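PDB 4FYF: SidF, inhibitor of growth family, member 3 from Legionella pneumophila subsp. pneumophila, which probably dephosphorylates phosphatidylinositol phosphates, acting as a membrane-associated phosphoinositide phosphatase. Local coordinates for residues A[479-484]-A[554-559]; A[567-572]-A[606-611]; A[600-605]-A[632-637]. The protein carries 1 engineered substitution. All coordinates share one frame; numbering follows the deposited sequence.

None of the three interactions has a hydrogen bond across its segments, but they differ in make-up and depth. Interaction 1 sets a loop and the first turn of helix 482-513 against helix 522-584; it is partly buried and lies farthest from the chain's centre, with Leu556 on its solvent side and Val481 and Arg557 buried. Interaction 2, about 17 Å away between centres, is buried and packs the same helix 522-584 on helix 590-614, mainly through methyl groups. Interaction 3, buried and nearest the chain's centre, joins helix 590-614 to helix 626-637 through a tyrosine ring, serines and a glutamate. Interactions 2 and 3 touch, Leu572 lying over Ala604, whereas interaction 1 touches neither.

Interaction 1. Residues A[479-484]-A[554-559]; sequences PDVSDL and DALRKA
Pro479, Val481 and Leu484 pack against Leu556 and Arg557 where a helical hairpin begins: helix 482-513 starts here, with Val481 at its N-cap, and lies beside the returning helix 522-584. A coiled coil is predicted for residues 481-559. The inner, closely packed part belongs to Val481 and Arg557, both buried. Val481 CG1 sits over one face of the guanidinium, 3.7 Å from Arg557 NH2, the two side chains crossing at about a right angle. A bend at chi2 (129°) carries the guanidinium across to the valine. Its NH1 is hydrogen-bonded to Asn446 of helix 438-459 and NH2 is hydrogen-bonded as well, which helps fix the group that the valine covers. The ring of Pro479, partly exposed, comes between this inner part and the solvent side, its CG 4.1 Å from Arg557 CA.

Toward solvent the contacts are longer. Leu556, exposed, reaches out so that its CD1 lies 4.1 Å from Leu484 CD1 and 4.2 Å from Val481 CG2. Asp480 and Ser482 are exposed and tied to each other: Ser482 OG donates to Asp480 OD2 over 2.6 Å, arriving on the syn side but 28° out of the carboxylate plane.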
loop_
_atom_site.group_PDB
_atom_site.type_symbol
_atom_site.label_atom_id
_atom_site.label_comp_id
_atom_site.label_asym_id
_atom_site.label_seq_id
_atom_site.Cartn_x
_atom_site.Cartn_y
_atom_site.Cartn_z
ATOM N N PRO A 479 2.684 -30.183 13.351
ATOM C CA PRO A 479 3.604 -31.019 14.129
ATOM C C PRO A 479 4.025 -30.331 15.443
ATOM O O PRO A 479 4.207 -29.127 15.440
ATOM C CB PRO A 479 4.808 -31.160 13.194
ATOM C CG PRO A 479 4.771 -29.929 12.354
ATOM C CD PRO A 479 3.338 -29.493 12.227
ATOM N N ASP A 480 4.196 -31.047 16.557
ATOM C CA ASP A 480 4.677 -30.318 17.736
ATOM C C ASP A 480 6.048 -29.754 17.441
ATOM O O ASP A 480 6.981 -30.510 17.129
ATOM C CB ASP A 480 4.820 -31.158 18.999
ATOM C CG ASP A 480 5.599 -30.407 20.072
ATOM O OD1 ASP A 480 6.843 -30.554 20.139
ATOM O OD2 ASP A 480 4.978 -29.592 20.781
ATOM N N VAL A 481 6.185 -28.443 17.578
ATOM C CA VAL A 481 7.445 -27.808 17.240
ATOM C C VAL A 481 7.838 -26.829 18.349
ATOM O O VAL A 481 8.639 -25.908 18.151
ATOM C CB VAL A 481 7.384 -27.229 15.788
ATOM C CG1 VAL A 481 6.813 -25.820 15.734
ATOM C CG2 VAL A 481 8.731 -27.331 15.102
ATOM N N SER A 482 7.280 -27.094 19.536
ATOM C CA SER A 482 7.380 -26.228 20.715
ATOM C C SER A 482 8.804 -25.947 21.129
ATOM O O SER A 482 9.147 -24.803 21.469
ATOM C CB SER A 482 6.650 -26.871 21.889
ATOM O OG SER A 482 5.296 -27.116 21.553
ATOM N N ASP A 483 9.621 -26.995 21.081
ATOM C CA ASP A 483 11.018 -26.899 21.459
ATOM C C ASP A 483 11.827 -25.943 20.581
ATOM O O ASP A 483 12.380 -24.948 21.071
ATOM C CB ASP A 483 11.666 -28.279 21.471
ATOM C CG ASP A 483 12.982 -28.286 22.222
ATOM O OD1 ASP A 483 13.323 -27.270 22.891
ATOM O OD2 ASP A 483 13.668 -29.319 22.149
ATOM N N LEU A 484 11.900 -26.246 19.287
ATOM C CA LEU A 484 12.475 -25.313 18.299
ATOM C C LEU A 484 11.891 -23.880 18.376
ATOM O O LEU A 484 12.591 -22.911 18.104
ATOM C CB LEU A 484 12.341 -25.886 16.900
ATOM C CG LEU A 484 13.079 -27.210 16.747
ATOM C CD1 LEU A 484 12.330 -28.068 15.748
ATOM C CD2 LEU A 484 14.516 -26.974 16.301
ATOM N N ASP A 554 10.275 -25.491 9.166
ATOM C CA ASP A 554 9.738 -25.452 7.811
ATOM C C ASP A 554 9.746 -26.864 7.240
ATOM O O ASP A 554 8.714 -27.348 6.750
ATOM C CB ASP A 554 10.600 -24.503 6.964
ATOM C CG ASP A 554 10.016 -24.224 5.611
ATOM O OD1 ASP A 554 10.256 -24.996 4.671
ATOM O OD2 ASP A 554 9.354 -23.207 5.463
ATOM N N ALA A 555 10.898 -27.527 7.363
ATOM C CA ALA A 555 11.067 -28.912 6.914
ATOM C C ALA A 555 9.985 -29.853 7.458
ATOM O O ALA A 555 9.396 -30.643 6.693
ATOM C CB ALA A 555 12.467 -29.444 7.267
ATOM N N LEU A 556 9.747 -29.765 8.770
ATOM C CA LEU A 556 8.781 -30.596 9.474
ATOM C C LEU A 556 7.343 -30.213 9.092
ATOM O O LEU A 556 6.506 -31.079 8.839
ATOM C CB LEU A 556 9.006 -30.449 10.984
ATOM C CG LEU A 556 10.338 -30.983 11.541
ATOM C CD1 LEU A 556 10.569 -30.517 12.983
ATOM C CD2 LEU A 556 10.424 -32.508 11.445
ATOM N N ARG A 557 7.068 -28.913 9.052
ATOM C CA ARG A 557 5.743 -28.398 8.645
ATOM C C ARG A 557 5.297 -28.895 7.287
ATOM O O ARG A 557 4.108 -29.186 7.073
ATOM C CB ARG A 557 5.691 -26.870 8.688
ATOM C CG ARG A 557 4.808 -26.355 9.820
ATOM C CD ARG A 557 5.509 -25.323 10.677
ATOM N NE ARG A 557 4.847 -25.158 11.967
ATOM C CZ ARG A 557 4.815 -24.018 12.650
ATOM N NH1 ARG A 557 5.405 -22.940 12.175
ATOM N NH2 ARG A 557 4.199 -23.943 13.813
ATOM N N LYS A 558 6.265 -28.998 6.386
ATOM C CA LYS A 558 5.995 -29.425 5.035
ATOM C C LYS A 558 5.570 -30.876 5.116
ATOM O O LYS A 558 4.463 -31.217 4.713
ATOM C CB LYS A 558 7.254 -29.242 4.189
ATOM C CG LYS A 558 7.224 -29.746 2.759
ATOM C CD LYS A 558 8.565 -29.353 2.157
ATOM C CE LYS A 558 8.480 -28.828 0.739
ATOM N NZ LYS A 558 8.397 -29.993 -0.181
ATOM N N ALA A 559 6.438 -31.720 5.676
ATOM C CA ALA A 559 6.153 -33.162 5.797
ATOM C C ALA A 559 4.762 -33.342 6.374
ATOM O O ALA A 559 3.922 -34.065 5.812
ATOM C CB ALA A 559 7.191 -33.876 6.674
#

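Interaction 2. Residues A[567-572]-A[606-611]; sequences QINKAL and LTQAQE
Ile568 and Thr607 make the closest contact between residues 567-572 and 606-611. Their CG2 methyls approach to 3.4 Å, close for two methyl groups, and the two side chains pass antiparallel, side by side. One turn on, Leu572 sends its CD1 to 3.8 Å from Thr607 OG1, so the threonine is touched through both branches, methyl by the isoleucine and hydroxyl by the leucine. Leu476 of helix 467-476 packs on both Ile568 and Thr607, adding a third helix to the same apolar patch.

The hydrogen bonds of Thr607 and Gln608 run along helix 590-614 and not across the contact. Thr607 OG1 lies between the backbone N and the carbonyl carbon (chi1 52°), which turns it back to its own helix, within hydrogen-bonding range of the carbonyl oxygens of Cys603 and Ala604, which must share its proton. The same hydroxyl accepts from Gln608 NE2 at 2.9 Å, with an N-H...O angle of 147° and the oxygen practically in the amide plane. A bend at chi2 folds the glutamine chain round to make that bond. On the solvent side the Gln608 amide also nears Asn569, but NE2 stays 4.3 Å from Asn569 OD1, too far for a hydrogen bond.

The short axes come no closer than 11.3 Å, a wide spacing bridged by the ends of the side chains, and they run at 154° to each other. This is an antiparallel helical hairpin, helix 522-584 turning back as helix 590-614, with helix 467-476 packed alongside.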
loop_
_atom_site.group_PDB
_atom_site.type_symbol
_atom_site.label_atom_id
_atom_site.label_comp_id
_atom_site.label_asym_id
_atom_site.label_seq_id
_atom_site.Cartn_x
_atom_site.Cartn_y
_atom_site.Cartn_z
ATOM N N GLN A 567 -7.217 -34.214 4.863
ATOM C CA GLN A 567 -8.031 -34.144 6.086
ATOM C C GLN A 567 -8.341 -32.693 6.442
ATOM O O GLN A 567 -9.469 -32.347 6.821
ATOM C CB GLN A 567 -7.349 -34.849 7.263
ATOM C CG GLN A 567 -6.938 -36.286 6.987
ATOM C CD GLN A 567 -6.036 -36.854 8.073
ATOM O OE1 GLN A 567 -4.980 -37.410 7.768
ATOM N NE2 GLN A 567 -6.432 -36.698 9.347
ATOM N N ILE A 568 -7.325 -31.849 6.306
ATOM C CA ILE A 568 -7.474 -30.429 6.559
ATOM C C ILE A 568 -8.609 -29.860 5.690
ATOM O O ILE A 568 -9.513 -29.235 6.226
ATOM C CB ILE A 568 -6.125 -29.679 6.426
ATOM C CG1 ILE A 568 -5.156 -30.171 7.528
ATOM C CG2 ILE A 568 -6.334 -28.169 6.503
ATOM C CD1 ILE A 568 -3.678 -30.103 7.170
ATOM N N ASN A 569 -8.615 -30.138 4.385
ATOM C CA ASN A 569 -9.711 -29.631 3.525
ATOM C C ASN A 569 -11.077 -30.190 3.912
ATOM O O ASN A 569 -12.054 -29.425 3.965
ATOM C CB ASN A 569 -9.501 -29.868 2.007
ATOM C CG ASN A 569 -8.215 -29.262 1.470
ATOM O OD1 ASN A 569 -7.810 -28.150 1.834
ATOM N ND2 ASN A 569 -7.555 -30.017 0.598
ATOM N N LYS A 570 -11.146 -31.507 4.154
ATOM C CA LYS A 570 -12.406 -32.169 4.518
ATOM C C LYS A 570 -12.908 -31.431 5.737
ATOM O O LYS A 570 -14.053 -30.974 5.776
ATOM C CB LYS A 570 -12.189 -33.664 4.803
ATOM C CG LYS A 570 -13.429 -34.501 5.212
ATOM C CD LYS A 570 -14.140 -35.209 4.037
ATOM C CE LYS A 570 -14.507 -34.254 2.882
ATOM N NZ LYS A 570 -15.242 -34.915 1.765
ATOM N N ALA A 571 -12.017 -31.258 6.708
ATOM C CA ALA A 571 -12.361 -30.627 7.977
ATOM C C ALA A 571 -12.798 -29.175 7.827
ATOM O O ALA A 571 -13.611 -28.705 8.623
ATOM C CB ALA A 571 -11.201 -30.718 8.947
ATOM N N LEU A 572 -12.240 -28.470 6.835
ATOM C CA LEU A 572 -12.630 -27.075 6.493
ATOM C C LEU A 572 -14.023 -26.984 5.874
ATOM O O LEU A 572 -14.857 -26.138 6.270
ATOM C CB LEU A 572 -11.648 -26.477 5.482
ATOM C CG LEU A 572 -11.197 -25.017 5.569
ATOM C CD1 LEU A 572 -10.828 -24.554 4.166
ATOM C CD2 LEU A 572 -12.213 -24.059 6.180
ATOM N N LEU A 606 -5.129 -19.266 5.709
ATOM C CA LEU A 606 -3.954 -20.018 6.090
ATOM C C LEU A 606 -3.785 -21.280 5.226
ATOM O O LEU A 606 -2.726 -21.475 4.612
ATOM C CB LEU A 606 -4.001 -20.358 7.570
ATOM C CG LEU A 606 -2.697 -20.705 8.309
ATOM C CD1 LEU A 606 -2.665 -22.171 8.624
ATOM C CD2 LEU A 606 -1.443 -20.271 7.566
ATOM N N THR A 607 -4.824 -22.110 5.147
ATOM C CA THR A 607 -4.681 -23.369 4.459
ATOM C C THR A 607 -4.425 -23.214 2.980
ATOM O O THR A 607 -3.619 -23.953 2.413
ATOM C CB THR A 607 -5.888 -24.310 4.643
ATOM O OG1 THR A 607 -7.101 -23.619 4.312
ATOM C CG2 THR A 607 -5.919 -24.801 6.029
ATOM N N GLN A 608 -5.102 -22.274 2.338
ATOM C CA GLN A 608 -4.849 -22.089 0.911
ATOM C C GLN A 608 -3.434 -21.565 0.697
ATOM O O GLN A 608 -2.784 -21.965 -0.258
ATOM C CB GLN A 608 -5.934 -21.268 0.163
ATOM C CG GLN A 608 -7.396 -21.655 0.430
ATOM C CD GLN A 608 -7.712 -23.167 0.329
ATOM O OE1 GLN A 608 -8.003 -23.674 -0.759
ATOM N NE2 GLN A 608 -7.699 -23.879 1.481
ATOM N N ALA A 609 -2.946 -20.703 1.588
ATOM C CA ALA A 609 -1.564 -20.261 1.494
ATOM C C ALA A 609 -0.581 -21.451 1.600
ATOM O O ALA A 609 0.351 -21.604 0.765
ATOM C CB ALA A 609 -1.266 -19.184 2.504
ATOM N N GLN A 610 -0.820 -22.307 2.587
ATOM C CA GLN A 610 -0.028 -23.520 2.775
ATOM C C GLN A 610 0.125 -24.359 1.499
ATOM O O GLN A 610 1.239 -24.827 1.175
ATOM C CB GLN A 610 -0.605 -24.385 3.920
ATOM C CG GLN A 610 -0.224 -23.907 5.324
ATOM C CD GLN A 610 -0.986 -24.605 6.468
ATOM O OE1 GLN A 610 -0.638 -24.436 7.661
ATOM N NE2 GLN A 610 -2.030 -25.376 6.113
ATOM N N GLU A 611 -0.982 -24.550 0.781
ATOM C CA GLU A 611 -0.956 -25.332 -0.429
ATOM C C GLU A 611 -0.019 -24.635 -1.411
ATOM O O GLU A 611 0.878 -25.268 -1.965
ATOM C CB GLU A 611 -2.351 -25.508 -1.034
ATOM C CG GLU A 611 -2.294 -26.327 -2.318
ATOM C CD GLU A 611 -3.463 -26.084 -3.235
ATOM O OE1 GLU A 611 -4.613 -26.260 -2.794
ATOM O OE2 GLU A 611 -3.240 -25.694 -4.408
#

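Interaction 3. Residues A[600-605]-A[632-637]; sequences YNSCAY and ASLSCE. With HG (mercury (II) ion), chain E; HG (mercury (II) ion), chain D.
Tyr605 against Ser633 and Leu634 is the middle of a buried antiparallel packing between helices 590-614 and 626-637, whose short axes lie 9.0 Å apart at 151°. The tyrosine ring does much of the work. Ser633 CB stands over the middle of one face in a CH-pi contact, 3.7 Å from the ring centroid and only 9° off the normal, while Ser633 OG turns back to its own helix and bonds to Thr629 O. At the ring's edge Glu637 CG comes in plane, 3.9 Å from Tyr605 CE2. Leu634 packs on the aliphatic part of the tyrosine, CB to CB at 4.0 Å, and stretches its CD2 to 3.6 Å from Ser602 OG.

A bend at chi2 (-57°) turns the Glu637 carboxylate toward Asn601, putting OE2 3.6 Å from Asn601 CB. This is contact with a carbon: the asparagine amide is occupied elsewhere, bonding to Tyr675 N and Gly673 O.

Two mercury ions are bound beside the contact, by cysteines that do not touch across it. Cys603 SG binds one at 2.7 Å, together with Phe599 O, and Cys636 SG binds the other at 2.6 Å. They are probably heavy-atom additions and not part of the natural protein.

Helix 590-614 thus has helix 626-637 across the contact, helix 438-459 over Ser602 and Leu634 through Val452, helix 467-476 by Cys603 through Leu472 and Leu476, and helix 522-584 by Tyr600 through Lys576.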
loop_
_atom_site.group_PDB
_atom_site.type_symbol
_atom_site.label_atom_id
_atom_site.label_comp_id
_atom_site.label_asym_id
_atom_site.label_seq_id
_atom_site.Cartn_x
_atom_site.Cartn_y
_atom_site.Cartn_z
ATOM N N TYR A 600 -13.458 -19.012 10.462
ATOM C CA TYR A 600 -13.382 -19.762 9.210
ATOM C C TYR A 600 -12.430 -19.079 8.204
ATOM O O TYR A 600 -11.508 -19.721 7.663
ATOM C CB TYR A 600 -14.774 -19.910 8.587
ATOM C CG TYR A 600 -14.746 -20.618 7.267
ATOM C CD1 TYR A 600 -14.499 -19.920 6.044
ATOM C CD2 TYR A 600 -14.922 -21.985 7.203
ATOM C CE1 TYR A 600 -14.443 -20.586 4.821
ATOM C CE2 TYR A 600 -14.875 -22.661 5.975
ATOM C CZ TYR A 600 -14.644 -21.970 4.797
ATOM O OH TYR A 600 -14.616 -22.700 3.627
ATOM N N ASN A 601 -12.648 -17.782 7.961
ATOM C CA ASN A 601 -11.908 -17.078 6.928
ATOM C C ASN A 601 -10.416 -17.104 7.237
ATOM O O ASN A 601 -9.580 -17.438 6.402
ATOM C CB ASN A 601 -12.430 -15.647 6.758
ATOM C CG ASN A 601 -13.734 -15.592 5.975
ATOM O OD1 ASN A 601 -14.126 -16.563 5.308
ATOM N ND2 ASN A 601 -14.412 -14.438 6.032
ATOM N N SER A 602 -10.097 -16.824 8.480
ATOM C CA SER A 602 -8.742 -17.001 8.929
ATOM C C SER A 602 -8.152 -18.386 8.614
ATOM O O SER A 602 -7.162 -18.477 7.870
ATOM C CB SER A 602 -8.603 -16.668 10.387
ATOM O OG SER A 602 -7.385 -17.247 10.748
ATOM N N CYS A 603 -8.780 -19.448 9.072
ATOM C CA CYS A 603 -8.322 -20.803 8.716
ATOM C C CYS A 603 -8.257 -21.069 7.188
ATOM O O CYS A 603 -7.323 -21.745 6.723
ATOM C CB CYS A 603 -9.208 -21.884 9.321
ATOM S SG CYS A 603 -9.043 -22.248 11.065
ATOM N N ALA A 604 -9.250 -20.577 6.425
ATOM C CA ALA A 604 -9.276 -20.798 4.962
ATOM C C ALA A 604 -8.081 -20.100 4.302
ATOM O O ALA A 604 -7.331 -20.726 3.565
ATOM C CB ALA A 604 -10.618 -20.405 4.336
ATOM N N TYR A 605 -7.852 -18.834 4.630
ATOM C CA TYR A 605 -6.663 -18.144 4.157
ATOM C C TYR A 605 -5.345 -18.908 4.451
ATOM O O TYR A 605 -4.549 -19.173 3.546
ATOM C CB TYR A 605 -6.620 -16.750 4.729
ATOM C CG TYR A 605 -7.724 -15.897 4.213
ATOM C CD1 TYR A 605 -8.121 -15.956 2.850
ATOM C CD2 TYR A 605 -8.332 -14.960 5.043
ATOM C CE1 TYR A 605 -9.142 -15.156 2.361
ATOM C CE2 TYR A 605 -9.375 -14.182 4.592
ATOM C CZ TYR A 605 -9.768 -14.261 3.258
ATOM O OH TYR A 605 -10.762 -13.415 2.852
ATOM N N ALA A 632 -1.879 -11.431 2.907
ATOM C CA ALA A 632 -2.334 -10.081 3.233
ATOM C C ALA A 632 -3.708 -10.153 3.860
ATOM O O ALA A 632 -3.975 -9.473 4.885
ATOM C CB ALA A 632 -2.363 -9.163 2.008
ATOM N N SER A 633 -4.572 -10.947 3.227
ATOM C CA SER A 633 -5.928 -11.174 3.690
ATOM C C SER A 633 -5.949 -11.758 5.091
ATOM O O SER A 633 -6.697 -11.272 5.948
ATOM C CB SER A 633 -6.694 -12.112 2.765
ATOM O OG SER A 633 -6.898 -11.462 1.537
ATOM N N LEU A 634 -5.097 -12.737 5.327
ATOM C CA LEU A 634 -5.000 -13.338 6.633
ATOM C C LEU A 634 -4.590 -12.323 7.712
ATOM O O LEU A 634 -5.111 -12.357 8.868
ATOM C CB LEU A 634 -3.966 -14.465 6.608
ATOM C CG LEU A 634 -3.942 -15.616 7.621
ATOM C CD1 LEU A 634 -2.492 -15.875 8.025
ATOM C CD2 LEU A 634 -4.903 -15.514 8.822
ATOM N N SER A 635 -3.650 -11.450 7.353
ATOM C CA SER A 635 -3.076 -10.538 8.309
ATOM C C SER A 635 -4.134 -9.509 8.669
ATOM O O SER A 635 -4.275 -9.076 9.840
ATOM C CB SER A 635 -1.788 -9.909 7.753
ATOM O OG SER A 635 -1.994 -8.753 6.926
ATOM N N CYS A 636 -4.934 -9.171 7.572
ATOM C CA CYS A 636 -6.076 -8.299 7.836
ATOM C C CYS A 636 -7.146 -8.997 8.714
ATOM O O CYS A 636 -7.728 -8.357 9.569
ATOM C CB CYS A 636 -6.739 -7.925 6.509
ATOM S SG CYS A 636 -7.733 -6.488 6.487
ATOM N N GLU A 637 -7.368 -10.205 8.724
ATOM C CA GLU A 637 -8.215 -10.944 9.685
ATOM C C GLU A 637 -7.622 -10.958 11.105
ATOM O O GLU A 637 -8.339 -11.099 12.063
ATOM C CB GLU A 637 -8.325 -12.459 9.326
ATOM C CG GLU A 637 -9.318 -12.888 8.261
ATOM C CD GLU A 637 -10.772 -12.500 8.519
ATOM O OE1 GLU A 637 -11.250 -12.474 9.681
ATOM O OE2 GLU A 637 -11.442 -12.240 7.503
HETATM HG HG HG E . -8.834 -19.946 12.384
HETATM HG HG HG D . -9.655 -8.217 6.833
#